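Phospholipase C-beta (PLC-beta) (Sepia officinalis, PDB 3QR0) is a multidomain phospholipase C of the beta class, combining a PH domain, EF-hand-like helices, a calcium-binding TIM-type barrel and a C2 domain in one chain. Local coordinates at residues D256-P261 with P743-V748; H338-T343 with R365-D370; V578-Y583 with N599-D604; I652-I657 with A765-K770. All coordinates share one frame; numbering follows the deposited sequence.

Contact 1. Residues D256-P261 with P743-V748; sequences DMQRHP and PGYRHV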
loop_
_atom_site.group_PDB
_atom_site.type_symbol
_atom_site.label_atom_id
_atom_site.label_comp_id
_atom_site.label_asym_id
_atom_site.label_seq_id
_atom_site.Cartn_x
_atom_site.Cartn_y
_atom_site.Cartn_z
ATOM N N ASP A 256 -18.918 -18.503 -14.443
ATOM C CA ASP A 256 -20.052 -18.400 -13.507
ATOM C C ASP A 256 -19.599 -18.084 -12.089
ATOM O O ASP A 256 -20.048 -17.104 -11.502
ATOM C CB ASP A 256 -20.895 -19.689 -13.489
ATOM C CG ASP A 256 -21.594 -19.965 -14.820
ATOM O OD1 ASP A 256 -21.950 -18.996 -15.522
ATOM O OD2 ASP A 256 -21.806 -21.155 -15.154
ATOM N N MET A 257 -18.712 -18.905 -11.535
ATOM C CA MET A 257 -18.302 -18.759 -10.136
ATOM C C MET A 257 -17.148 -17.774 -9.934
ATOM O O MET A 257 -17.152 -17.002 -8.976
ATOM C CB MET A 257 -17.915 -20.115 -9.545
ATOM C CG MET A 257 -17.604 -20.050 -8.054
ATOM S SD MET A 257 -17.183 -21.638 -7.338
ATOM C CE MET A 257 -18.718 -22.542 -7.522
ATOM N N GLN A 258 -16.156 -17.812 -10.820
ATOM C CA GLN A 258 -14.969 -16.974 -10.681
ATOM C C GLN A 258 -15.148 -15.566 -11.255
ATOM O O GLN A 258 -14.233 -14.750 -11.178
ATOM C CB GLN A 258 -13.765 -17.640 -11.350
ATOM C CG GLN A 258 -13.448 -19.030 -10.814
ATOM C CD GLN A 258 -13.068 -19.014 -9.349
ATOM O OE1 GLN A 258 -13.861 -19.397 -8.491
ATOM N NE2 GLN A 258 -11.851 -18.570 -9.056
ATOM N N ARG A 259 -16.321 -15.289 -11.818
ATOM C CA ARG A 259 -16.583 -14.046 -12.531
ATOM C C ARG A 259 -17.758 -13.319 -11.901
ATOM O O ARG A 259 -18.791 -13.932 -11.630
ATOM C CB ARG A 259 -16.911 -14.354 -13.996
ATOM C CG ARG A 259 -17.194 -13.125 -14.843
ATOM C CD ARG A 259 -17.768 -13.477 -16.192
ATOM N NE ARG A 259 -18.079 -12.268 -16.953
ATOM C CZ ARG A 259 -17.272 -11.674 -17.832
ATOM N NH1 ARG A 259 -16.068 -12.168 -18.114
ATOM N NH2 ARG A 259 -17.683 -10.573 -18.452
ATOM N N HIS A 260 -17.609 -12.010 -11.687
ATOM C CA HIS A 260 -18.707 -11.187 -11.190
ATOM C C HIS A 260 -19.829 -11.206 -12.226
ATOM O O HIS A 260 -19.597 -10.869 -13.387
ATOM C CB HIS A 260 -18.244 -9.746 -10.941
ATOM C CG HIS A 260 -19.165 -8.961 -10.059
ATOM N ND1 HIS A 260 -20.447 -8.625 -10.433
ATOM C CD2 HIS A 260 -18.986 -8.441 -8.821
ATOM C CE1 HIS A 260 -21.021 -7.937 -9.462
ATOM N NE2 HIS A 260 -20.157 -7.813 -8.472
ATOM N N PRO A 261 -21.049 -11.604 -11.819
ATOM C CA PRO A 261 -22.140 -11.760 -12.791
ATOM C C PRO A 261 -22.488 -10.507 -13.603
ATOM O O PRO A 261 -23.058 -10.630 -14.686
ATOM C CB PRO A 261 -23.334 -12.212 -11.936
ATOM C CG PRO A 261 -22.958 -11.948 -10.527
ATOM C CD PRO A 261 -21.475 -11.902 -10.441
ATOM N N PRO A 743 -14.840 -12.593 -7.600
ATOM C CA PRO A 743 -15.435 -13.604 -6.733
ATOM C C PRO A 743 -14.849 -15.004 -6.935
ATOM O O PRO A 743 -13.910 -15.189 -7.715
ATOM C CB PRO A 743 -16.904 -13.577 -7.150
ATOM C CG PRO A 743 -16.853 -13.257 -8.597
ATOM C CD PRO A 743 -15.684 -12.327 -8.782
ATOM N N GLY A 744 -15.402 -15.970 -6.212
ATOM C CA GLY A 744 -15.056 -17.375 -6.371
ATOM C C GLY A 744 -14.010 -17.851 -5.389
ATOM O O GLY A 744 -13.764 -17.208 -4.367
ATOM N N TYR A 745 -13.391 -18.985 -5.710
ATOM C CA TYR A 745 -12.304 -19.521 -4.907
ATOM C C TYR A 745 -11.026 -18.749 -5.195
ATOM O O TYR A 745 -10.563 -18.697 -6.338
ATOM C CB TYR A 745 -12.097 -21.009 -5.182
ATOM C CG TYR A 745 -13.214 -21.881 -4.660
ATOM C CD1 TYR A 745 -14.076 -22.542 -5.533
ATOM C CD2 TYR A 745 -13.416 -22.041 -3.288
ATOM C CE1 TYR A 745 -15.106 -23.340 -5.054
ATOM C CE2 TYR A 745 -14.448 -22.841 -2.801
ATOM C CZ TYR A 745 -15.287 -23.481 -3.691
ATOM O OH TYR A 745 -16.298 -24.274 -3.228
ATOM N N ARG A 746 -10.467 -18.136 -4.157
ATOM C CA ARG A 746 -9.283 -17.299 -4.313
ATOM C C ARG A 746 -8.269 -17.570 -3.224
ATOM O O ARG A 746 -8.630 -17.696 -2.056
ATOM C CB ARG A 746 -9.672 -15.815 -4.255
ATOM C CG ARG A 746 -10.623 -15.360 -5.337
ATOM C CD ARG A 746 -9.977 -15.288 -6.719
ATOM N NE ARG A 746 -10.997 -15.082 -7.742
ATOM C CZ ARG A 746 -10.768 -14.888 -9.036
ATOM N NH1 ARG A 746 -9.530 -14.848 -9.511
ATOM N NH2 ARG A 746 -11.796 -14.723 -9.861
ATOM N N HIS A 747 -6.997 -17.666 -3.606
ATOM C CA HIS A 747 -5.916 -17.491 -2.646
ATOM C C HIS A 747 -5.698 -16.003 -2.451
ATOM O O HIS A 747 -5.754 -15.221 -3.402
ATOM C CB HIS A 747 -4.626 -18.165 -3.108
ATOM C CG HIS A 747 -4.694 -19.656 -3.075
ATOM N ND1 HIS A 747 -5.197 -20.397 -4.123
ATOM C CD2 HIS A 747 -4.345 -20.544 -2.116
ATOM C CE1 HIS A 747 -5.147 -21.680 -3.813
ATOM N NE2 HIS A 747 -4.633 -21.798 -2.603
ATOM N N VAL A 748 -5.446 -15.621 -1.206
ATOM C CA VAL A 748 -5.310 -14.228 -0.820
ATOM C C VAL A 748 -3.964 -14.052 -0.118
ATOM O O VAL A 748 -3.886 -14.181 1.104
ATOM C CB VAL A 748 -6.464 -13.818 0.129
ATOM C CG1 VAL A 748 -6.416 -12.322 0.428
ATOM C CG2 VAL A 748 -7.809 -14.199 -0.469
#
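Between the EF-hand-like region and the C2 domain, the side-chain amide of Q258 pairs with the main chain of Y745, bonding with its two polar ends to the N-H and the C=O of that one residue. Its chain folds back on itself, bent at chi2 (-63°), so that the amide lies along the backbone of Y745. OE1 takes the N-H of Y745 on a lone pair in its carbonyl plane, Y745 N to Q258 OE1 2.9 Å, while NE2 gives a straighter bond to Y745 O at 3.0 Å. The polar network continues through R746, whose NE and NH2 both donate to P743 O, which lies in the guanidinium plane, a side-on grip within 743-748; NH2 also lies 2.8 Å from Q258 O, and Q258 NE2 sits over one guanidinium face. Packing contacts surround this. M257 brings SD to 3.5 Å from Y745 CE1, an oblique Met-aromatic contact, and P743 lays CG against the peptide joining R259 to H260, 3.4 Å from H260 N. M257 O and Q258 OE1 both lie close to CA of G744, which has no side chain, the latter at 3.2 Å. N311 bonds to both NE2 of Q258 and O of Y745, and the Y745 hydroxyl reaches E237. The end of helix 247-257 thus rests on the corner leading into strand 746-751, beside strand 761-771, whose H766 meets the Y745 ring edge-to-face.

Contact 2. Residues H338-T343 with R365-D370; sequences HNTYLT and RCLELD. With CA (calcium ion), chain B.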
loop_
_atom_site.group_PDB
_atom_site.type_symbol
_atom_site.label_atom_id
_atom_site.label_comp_id
_atom_site.label_asym_id
_atom_site.label_seq_id
_atom_site.Cartn_x
_atom_site.Cartn_y
_atom_site.Cartn_z
ATOM N N HIS A 338 -0.482 13.547 7.478
ATOM C CA HIS A 338 -0.548 14.602 8.505
ATOM C C HIS A 338 0.755 14.689 9.322
ATOM O O HIS A 338 1.357 13.653 9.626
ATOM C CB HIS A 338 -1.710 14.323 9.472
ATOM C CG HIS A 338 -1.731 15.227 10.670
ATOM N ND1 HIS A 338 -1.483 14.780 11.949
ATOM C CD2 HIS A 338 -1.964 16.556 10.777
ATOM C CE1 HIS A 338 -1.564 15.794 12.792
ATOM N NE2 HIS A 338 -1.853 16.884 12.105
ATOM N N ASN A 339 1.139 15.913 9.720
ATOM C CA ASN A 339 2.398 16.192 10.465
ATOM C C ASN A 339 3.464 15.176 10.076
ATOM O O ASN A 339 3.950 14.390 10.898
ATOM C CB ASN A 339 2.189 16.219 11.997
ATOM C CG ASN A 339 1.572 17.532 12.510
ATOM O OD1 ASN A 339 1.398 18.502 11.765
ATOM N ND2 ASN A 339 1.249 17.560 13.803
ATOM N N THR A 340 3.800 15.216 8.795
ATOM C CA THR A 340 4.605 14.202 8.125
ATOM C C THR A 340 5.981 14.027 8.759
ATOM O O THR A 340 6.527 12.921 8.786
ATOM C CB THR A 340 4.780 14.590 6.641
ATOM O OG1 THR A 340 3.499 14.916 6.085
ATOM C CG2 THR A 340 5.427 13.458 5.838
ATOM N N TYR A 341 6.525 15.133 9.265
ATOM C CA TYR A 341 7.827 15.163 9.935
ATOM C C TYR A 341 7.941 14.273 11.182
ATOM O O TYR A 341 9.046 13.895 11.561
ATOM C CB TYR A 341 8.220 16.618 10.289
ATOM C CG TYR A 341 7.212 17.334 11.164
ATOM C CD1 TYR A 341 7.345 17.333 12.550
ATOM C CD2 TYR A 341 6.128 18.010 10.607
ATOM C CE1 TYR A 341 6.426 17.977 13.359
ATOM C CE2 TYR A 341 5.201 18.648 11.405
ATOM C CZ TYR A 341 5.357 18.633 12.786
ATOM O OH TYR A 341 4.443 19.264 13.589
ATOM N N LEU A 342 6.815 13.935 11.814
ATOM C CA LEU A 342 6.829 13.146 13.050
ATOM C C LEU A 342 6.896 11.641 12.785
ATOM O O LEU A 342 6.134 11.106 11.972
ATOM C CB LEU A 342 5.597 13.469 13.906
ATOM C CG LEU A 342 5.527 14.906 14.425
ATOM C CD1 LEU A 342 4.203 15.164 15.137
ATOM C CD2 LEU A 342 6.713 15.230 15.339
ATOM N N THR A 343 7.806 10.959 13.475
ATOM C CA THR A 343 7.954 9.516 13.312
ATOM C C THR A 343 7.351 8.716 14.464
ATOM O O THR A 343 7.376 7.487 14.430
ATOM C CB THR A 343 9.423 9.122 13.131
ATOM O OG1 THR A 343 10.171 9.505 14.292
ATOM C CG2 THR A 343 9.989 9.800 11.882
ATOM N N ARG A 365 0.817 11.781 -1.823
ATOM C CA ARG A 365 0.956 12.996 -2.647
ATOM C C ARG A 365 0.861 14.306 -1.862
ATOM O O ARG A 365 1.274 15.352 -2.362
ATOM C CB ARG A 365 -0.099 13.020 -3.763
ATOM C CG ARG A 365 -0.038 11.840 -4.740
ATOM C CD ARG A 365 1.196 11.889 -5.646
ATOM N NE ARG A 365 2.333 11.249 -5.004
ATOM C CZ ARG A 365 3.604 11.366 -5.374
ATOM N NH1 ARG A 365 3.964 12.105 -6.419
ATOM N NH2 ARG A 365 4.529 10.722 -4.677
ATOM N N CYS A 366 0.302 14.270 -0.661
ATOM C CA CYS A 366 0.075 15.491 0.102
ATOM C C CYS A 366 0.752 15.372 1.458
ATOM O O CYS A 366 0.477 14.440 2.219
ATOM C CB CYS A 366 -1.419 15.769 0.265
ATOM S SG CYS A 366 -1.805 17.334 1.140
ATOM N N LEU A 367 1.639 16.320 1.736
ATOM C CA LEU A 367 2.491 16.294 2.916
ATOM C C LEU A 367 2.284 17.555 3.722
ATOM O O LEU A 367 1.778 18.559 3.203
ATOM C CB LEU A 367 3.963 16.228 2.507
ATOM C CG LEU A 367 4.353 15.290 1.369
ATOM C CD1 LEU A 367 5.816 15.522 0.998
ATOM C CD2 LEU A 367 4.108 13.840 1.739
ATOM N N GLU A 368 2.697 17.516 4.984
ATOM C CA GLU A 368 2.605 18.677 5.848
ATOM C C GLU A 368 3.975 19.089 6.382
ATOM O O GLU A 368 4.779 18.245 6.785
ATOM C CB GLU A 368 1.658 18.394 7.003
ATOM C CG GLU A 368 1.375 19.608 7.881
ATOM C CD GLU A 368 0.239 19.372 8.847
ATOM O OE1 GLU A 368 -0.273 18.234 8.887
ATOM O OE2 GLU A 368 -0.140 20.313 9.577
ATOM N N LEU A 369 4.220 20.394 6.371
ATOM C CA LEU A 369 5.445 20.986 6.886
ATOM C C LEU A 369 5.043 22.088 7.865
ATOM O O LEU A 369 4.461 23.100 7.458
ATOM C CB LEU A 369 6.291 21.573 5.746
ATOM C CG LEU A 369 6.919 20.644 4.688
ATOM C CD1 LEU A 369 5.882 19.984 3.774
ATOM C CD2 LEU A 369 7.925 21.416 3.836
ATOM N N ASP A 370 5.328 21.867 9.150
ATOM C CA ASP A 370 5.083 22.858 10.201
ATOM C C ASP A 370 6.346 23.683 10.373
ATOM O O ASP A 370 7.321 23.216 10.975
ATOM C CB ASP A 370 4.752 22.180 11.539
ATOM C CG ASP A 370 3.373 21.554 11.570
ATOM O OD1 ASP A 370 2.687 21.476 10.528
ATOM O OD2 ASP A 370 2.964 21.104 12.661
HETATM CA CA CA B . 0.631 20.647 11.793
HETATM O O HOH W 1 -1.544 19.684 12.318
HETATM O O HOH W 2 0.200 20.585 14.213
#
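Strand 366-372 of the TIM-barrel X region presents alternate acidic residues to a loop, and together they build most of a calcium site. L367 comes first, its CB lying 3.8 Å from T340 OG1. That hydroxyl oxygen, also bonded to S337, accepts the N-H of E368 almost in line (E368 N to T340 OG1 2.9 Å, 170°). The side chain of E368 then runs extended, CG anti to the backbone N, and divides its carboxylate: OE2 binds calcium, whereas OE1 accepts the N-H of N339 from above the carboxylate plane, N to OE1 2.8 Å, and forms a salt bridge with R570. This second shell probably steadies the carboxylate and offsets some of its charge. D370 OD1 and OD2 both bind the calcium ion, each at 2.5 Å. N339 OD1 lies 2.3 Å from the same ion, its amide plane nearly perpendicular to the D370 carboxylate, and E417 and two waters complete the shell. Across D370, with its ring 59° from the carboxylate plane, Y341 donates its OH to D370 OD2 at 2.5 Å.

Contact 3. Residues V578-Y583 with N599-D604; sequences VDSSNY and NFQCFD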
loop_
_atom_site.group_PDB
_atom_site.type_symbol
_atom_site.label_atom_id
_atom_site.label_comp_id
_atom_site.label_asym_id
_atom_site.label_seq_id
_atom_site.Cartn_x
_atom_site.Cartn_y
_atom_site.Cartn_z
ATOM N N VAL A 578 -2.814 12.496 20.756
ATOM C CA VAL A 578 -1.398 12.740 21.021
ATOM C C VAL A 578 -0.507 11.532 20.700
ATOM O O VAL A 578 0.690 11.697 20.444
ATOM C CB VAL A 578 -1.166 13.204 22.485
ATOM C CG1 VAL A 578 -1.852 14.540 22.736
ATOM C CG2 VAL A 578 -1.641 12.151 23.495
ATOM N N ASP A 579 -1.096 10.332 20.680
ATOM C CA ASP A 579 -0.363 9.103 20.338
ATOM C C ASP A 579 -0.290 8.830 18.829
ATOM O O ASP A 579 0.189 7.767 18.404
ATOM C CB ASP A 579 -0.964 7.891 21.068
ATOM C CG ASP A 579 -2.423 7.608 20.680
ATOM O OD1 ASP A 579 -3.091 8.456 20.035
ATOM O OD2 ASP A 579 -2.905 6.515 21.054
ATOM N N SER A 580 -0.773 9.788 18.035
ATOM C CA SER A 580 -0.722 9.738 16.573
ATOM C C SER A 580 -1.673 8.700 15.980
ATOM O O SER A 580 -1.495 8.259 14.841
ATOM C CB SER A 580 0.716 9.552 16.069
ATOM O OG SER A 580 1.580 10.516 16.661
ATOM N N SER A 581 -2.708 8.352 16.742
ATOM C CA SER A 581 -3.765 7.480 16.261
ATOM C C SER A 581 -4.533 8.199 15.152
ATOM O O SER A 581 -4.477 9.423 15.039
ATOM C CB SER A 581 -4.710 7.103 17.406
ATOM O OG SER A 581 -5.367 8.253 17.910
ATOM N N ASN A 582 -5.237 7.427 14.334
ATOM C CA ASN A 582 -5.948 7.952 13.174
ATOM C C ASN A 582 -7.445 7.685 13.214
ATOM O O ASN A 582 -7.884 6.690 13.782
ATOM C CB ASN A 582 -5.410 7.282 11.912
ATOM C CG ASN A 582 -4.011 7.727 11.567
ATOM O OD1 ASN A 582 -3.758 8.918 11.410
ATOM N ND2 ASN A 582 -3.092 6.768 11.434
ATOM N N TYR A 583 -8.216 8.565 12.579
ATOM C CA TYR A 583 -9.586 8.237 12.178
ATOM C C TYR A 583 -9.575 7.326 10.951
ATOM O O TYR A 583 -8.601 7.291 10.197
ATOM C CB TYR A 583 -10.404 9.492 11.865
ATOM C CG TYR A 583 -9.685 10.538 11.040
ATOM C CD1 TYR A 583 -9.361 11.770 11.592
ATOM C CD2 TYR A 583 -9.333 10.304 9.709
ATOM C CE1 TYR A 583 -8.701 12.739 10.849
ATOM C CE2 TYR A 583 -8.663 11.273 8.963
ATOM C CZ TYR A 583 -8.354 12.486 9.544
ATOM O OH TYR A 583 -7.698 13.462 8.825
ATOM N N ASN A 599 -1.737 10.006 9.981
ATOM C CA ASN A 599 -0.416 9.836 10.556
ATOM C C ASN A 599 0.206 8.543 10.035
ATOM O O ASN A 599 -0.160 7.456 10.477
ATOM C CB ASN A 599 -0.506 9.829 12.080
ATOM C CG ASN A 599 -0.962 11.161 12.634
ATOM O OD1 ASN A 599 -0.422 12.208 12.283
ATOM N ND2 ASN A 599 -1.960 11.130 13.501
ATOM N N PHE A 600 1.156 8.675 9.111
ATOM C CA PHE A 600 1.764 7.524 8.433
ATOM C C PHE A 600 2.607 6.644 9.348
ATOM O O PHE A 600 2.864 5.487 9.013
ATOM C CB PHE A 600 2.588 7.972 7.212
ATOM C CG PHE A 600 1.794 8.022 5.939
ATOM C CD1 PHE A 600 0.632 8.771 5.864
ATOM C CD2 PHE A 600 2.195 7.305 4.823
ATOM C CE1 PHE A 600 -0.111 8.809 4.700
ATOM C CE2 PHE A 600 1.460 7.347 3.652
ATOM C CZ PHE A 600 0.306 8.088 3.589
ATOM N N GLN A 601 3.020 7.179 10.497
ATOM C CA GLN A 601 3.838 6.431 11.449
ATOM C C GLN A 601 3.022 5.507 12.349
ATOM O O GLN A 601 3.591 4.686 13.061
ATOM C CB GLN A 601 4.666 7.384 12.326
ATOM C CG GLN A 601 3.872 8.177 13.363
ATOM C CD GLN A 601 3.337 9.499 12.845
ATOM O OE1 GLN A 601 2.925 9.622 11.680
ATOM N NE2 GLN A 601 3.335 10.501 13.712
ATOM N N CYS A 602 1.699 5.658 12.340
ATOM C CA CYS A 602 0.832 4.837 13.178
ATOM C C CYS A 602 0.128 3.805 12.315
ATOM O O CYS A 602 -0.793 4.137 11.578
ATOM C CB CYS A 602 -0.190 5.704 13.903
ATOM S SG CYS A 602 -1.288 4.790 15.017
ATOM N N PHE A 603 0.559 2.550 12.431
ATOM C CA PHE A 603 0.038 1.462 11.601
ATOM C C PHE A 603 -1.230 0.845 12.176
ATOM O O PHE A 603 -1.331 -0.369 12.347
ATOM C CB PHE A 603 1.120 0.408 11.387
ATOM C CG PHE A 603 2.261 0.895 10.530
ATOM C CD1 PHE A 603 2.066 1.133 9.176
ATOM C CD2 PHE A 603 3.508 1.150 11.080
ATOM C CE1 PHE A 603 3.103 1.593 8.377
ATOM C CE2 PHE A 603 4.553 1.617 10.288
ATOM C CZ PHE A 603 4.348 1.836 8.938
ATOM N N ASP A 604 -2.205 1.701 12.458
ATOM C CA ASP A 604 -3.502 1.254 12.929
ATOM C C ASP A 604 -4.401 0.922 11.729
ATOM O O ASP A 604 -3.962 0.998 10.578
ATOM C CB ASP A 604 -4.134 2.298 13.861
ATOM C CG ASP A 604 -4.318 3.675 13.214
ATOM O OD1 ASP A 604 -3.930 3.890 12.037
ATOM O OD2 ASP A 604 -4.862 4.555 13.916
HETATM O O HOH W 3 -7.516 3.753 12.953
#
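The side-chain amide of N582 makes three of the bonds between loops 578-583 and 599-604. CB comes first, resting 3.4 Å from D604 OD2, with CG anti to the carbonyl carbon (chi1 -71°) so that the amide swings toward 599-604. Beyond CG, OD1 accepts the N-H of N599 on a lone pair in its carbonyl plane, a short bond of 2.7 Å from N599 N to N582 OD1. ND2 spends its hydrogens in two nearly straight bonds that stay in the amide plane: one goes to D604 OD1 at 3.1 Å, the other to N599 O at 3.2 Å. The second acceptor is shared, since N599 O also takes the N-H of C602 and so closes a type I beta turn from N599 to C602. Both loops belong to the Y region of the TIM barrel, each following one of its short parallel strands, 569-572 and 595-596. D604 occupies the N-cap position of helix 605-613, where its OD1 makes a weak bond to M607 N; its OD2 receives the backbone N-H of N582 through the syn lone pair, N to OD2 2.9 Å. The carboxylate therefore holds both the main chain and the side chain of N582. N599 ND2 makes weak bonds to S580 O and S581 O, while its OD1 turns to H338. C602 points its CB at S580 O, 3.0 Å away, and its SG, anti to the backbone N, lies near S581 CA.

Contact 4. Residues I652-I657 with A765-K770; sequences IEIKII and AHIVAK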
loop_
_atom_site.group_PDB
_atom_site.type_symbol
_atom_site.label_atom_id
_atom_site.label_comp_id
_atom_site.label_asym_id
_atom_site.label_seq_id
_atom_site.Cartn_x
_atom_site.Cartn_y
_atom_site.Cartn_z
ATOM N N ILE A 652 -22.081 -9.251 -0.502
ATOM C CA ILE A 652 -20.765 -9.856 -0.419
ATOM C C ILE A 652 -20.825 -10.979 0.606
ATOM O O ILE A 652 -21.348 -10.794 1.707
ATOM C CB ILE A 652 -19.687 -8.841 0.037
ATOM C CG1 ILE A 652 -19.520 -7.708 -0.982
ATOM C CG2 ILE A 652 -18.363 -9.557 0.282
ATOM C CD1 ILE A 652 -18.790 -8.101 -2.261
ATOM N N GLU A 653 -20.304 -12.146 0.237
ATOM C CA GLU A 653 -20.177 -13.263 1.167
ATOM C C GLU A 653 -18.738 -13.740 1.145
ATOM O O GLU A 653 -18.142 -13.891 0.074
ATOM C CB GLU A 653 -21.141 -14.401 0.810
ATOM C CG GLU A 653 -22.576 -13.928 0.581
ATOM C CD GLU A 653 -23.576 -15.055 0.372
ATOM O OE1 GLU A 653 -23.168 -16.237 0.332
ATOM O OE2 GLU A 653 -24.784 -14.749 0.243
ATOM N N ILE A 654 -18.164 -13.935 2.326
ATOM C CA ILE A 654 -16.773 -14.351 2.432
ATOM C C ILE A 654 -16.714 -15.583 3.321
ATOM O O ILE A 654 -17.034 -15.513 4.508
ATOM C CB ILE A 654 -15.878 -13.242 3.037
ATOM C CG1 ILE A 654 -16.036 -11.919 2.283
ATOM C CG2 ILE A 654 -14.414 -13.688 3.053
ATOM C CD1 ILE A 654 -15.505 -11.927 0.873
ATOM N N LYS A 655 -16.336 -16.712 2.730
ATOM C CA LYS A 655 -16.105 -17.939 3.476
ATOM C C LYS A 655 -14.602 -18.140 3.629
ATOM O O LYS A 655 -13.897 -18.306 2.634
ATOM C CB LYS A 655 -16.727 -19.128 2.743
ATOM C CG LYS A 655 -16.615 -20.447 3.488
ATOM C CD LYS A 655 -17.114 -21.609 2.645
ATOM C CE LYS A 655 -16.928 -22.936 3.369
ATOM N NZ LYS A 655 -17.580 -22.944 4.715
ATOM N N ILE A 656 -14.116 -18.112 4.869
ATOM C CA ILE A 656 -12.710 -18.378 5.164
ATOM C C ILE A 656 -12.515 -19.885 5.286
ATOM O O ILE A 656 -13.055 -20.517 6.198
ATOM C CB ILE A 656 -12.253 -17.680 6.471
ATOM C CG1 ILE A 656 -12.474 -16.165 6.390
ATOM C CG2 ILE A 656 -10.772 -17.982 6.769
ATOM C CD1 ILE A 656 -11.702 -15.473 5.268
ATOM N N ILE A 657 -11.744 -20.460 4.368
ATOM C CA ILE A 657 -11.600 -21.912 4.276
ATOM C C ILE A 657 -10.332 -22.390 4.974
ATOM O O ILE A 657 -10.389 -23.244 5.862
ATOM C CB ILE A 657 -11.604 -22.374 2.800
ATOM C CG1 ILE A 657 -12.956 -22.046 2.151
ATOM C CG2 ILE A 657 -11.352 -23.866 2.694
ATOM C CD1 ILE A 657 -12.954 -22.188 0.647
ATOM N N ALA A 765 -10.030 -18.619 0.392
ATOM C CA ALA A 765 -11.413 -18.242 0.688
ATOM C C ALA A 765 -12.317 -18.417 -0.530
ATOM O O ALA A 765 -11.837 -18.490 -1.667
ATOM C CB ALA A 765 -11.459 -16.790 1.162
ATOM N N HIS A 766 -13.624 -18.483 -0.288
ATOM C CA HIS A 766 -14.611 -18.367 -1.355
ATOM C C HIS A 766 -15.348 -17.040 -1.205
ATOM O O HIS A 766 -15.783 -16.676 -0.106
ATOM C CB HIS A 766 -15.613 -19.517 -1.350
ATOM C CG HIS A 766 -16.545 -19.500 -2.523
ATOM N ND1 HIS A 766 -17.741 -18.814 -2.516
ATOM C CD2 HIS A 766 -16.448 -20.072 -3.748
ATOM C CE1 HIS A 766 -18.345 -18.973 -3.682
ATOM N NE2 HIS A 766 -17.579 -19.730 -4.448
ATOM N N ILE A 767 -15.495 -16.337 -2.320
ATOM C CA ILE A 767 -16.071 -15.000 -2.332
ATOM C C ILE A 767 -17.295 -14.979 -3.235
ATOM O O ILE A 767 -17.222 -15.367 -4.399
ATOM C CB ILE A 767 -15.056 -13.967 -2.850
ATOM C CG1 ILE A 767 -13.811 -13.960 -1.965
ATOM C CG2 ILE A 767 -15.699 -12.567 -2.926
ATOM C CD1 ILE A 767 -12.698 -13.067 -2.477
ATOM N N VAL A 768 -18.429 -14.560 -2.685
ATOM C CA VAL A 768 -19.591 -14.235 -3.501
ATOM C C VAL A 768 -19.656 -12.719 -3.601
ATOM O O VAL A 768 -19.559 -12.024 -2.588
ATOM C CB VAL A 768 -20.886 -14.770 -2.889
ATOM C CG1 VAL A 768 -22.096 -14.166 -3.586
ATOM C CG2 VAL A 768 -20.920 -16.295 -2.970
ATOM N N ALA A 769 -19.785 -12.216 -4.825
ATOM C CA ALA A 769 -19.992 -10.792 -5.073
ATOM C C ALA A 769 -20.976 -10.652 -6.215
ATOM O O ALA A 769 -20.720 -11.104 -7.328
ATOM C CB ALA A 769 -18.683 -10.093 -5.410
ATOM N N LYS A 770 -22.110 -10.032 -5.927
ATOM C CA LYS A 770 -23.182 -9.909 -6.895
ATOM C C LYS A 770 -24.082 -8.751 -6.521
ATOM O O LYS A 770 -23.973 -8.189 -5.426
ATOM C CB LYS A 770 -24.004 -11.200 -6.948
ATOM C CG LYS A 770 -24.601 -11.611 -5.611
ATOM C CD LYS A 770 -25.426 -12.881 -5.745
ATOM C CE LYS A 770 -25.959 -13.337 -4.400
ATOM N NZ LYS A 770 -26.473 -14.734 -4.477
#
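The strand segments 652-657 and 765-770 run antiparallel, their axes 4.7 Å apart at closest approach and their directions 175° apart. They are central neighbours in a four-stranded sheet of the C2 beta sandwich. Two hydrogen-bonded pairs link them, E653 N to V768 O and V768 N to E653 O, then K655 N to H766 O and H766 N to K655 O, all 2.9 Å; I652, I654 and I656 face A769, I767 and A765 in the non-hydrogen-bonded pairs. Those three isoleucines point to the buried face, where they also touch strand 669-676 of the facing sheet. In I652 and I654 CD1 bends across to the partner strand: that of I652 meets A769 CB at 3.7 Å, and that of I654 reaches CG1 and CG2 of I767. On the face of E653, K655, H766 and V768, whose residues are partly exposed, K655 leads its amine away to E703 O. E653 lies side by side with V768, CB to CB at 3.7 Å, its carboxylate OE1 4.0 Å from V768 CG2.

In the fold
The four contacts form two clusters, one at and within the C2 domain, reaching the EF-hand-like region, and one in the barrel. Contacts 1 and 4 have centres 8 Å apart and share a sheet, since strands 746-751 and 761-771 are neighbours; G744 N and R746 N probably bond to I767 O and A765 O. Their segments alternate along the chain. Contact 1 ties the EF-hand-like helices to the outer strand of that sheet. Contact 2, in the X range, precedes contact 3, in the Y range; their centres are 12 Å apart, and the barrel halves meet where they touch, H338 ND1 probably bonding to N599 OD1. About 40 Å separates the centres of contacts 1 and 2, so the calcium site lies well away from the C2 interface.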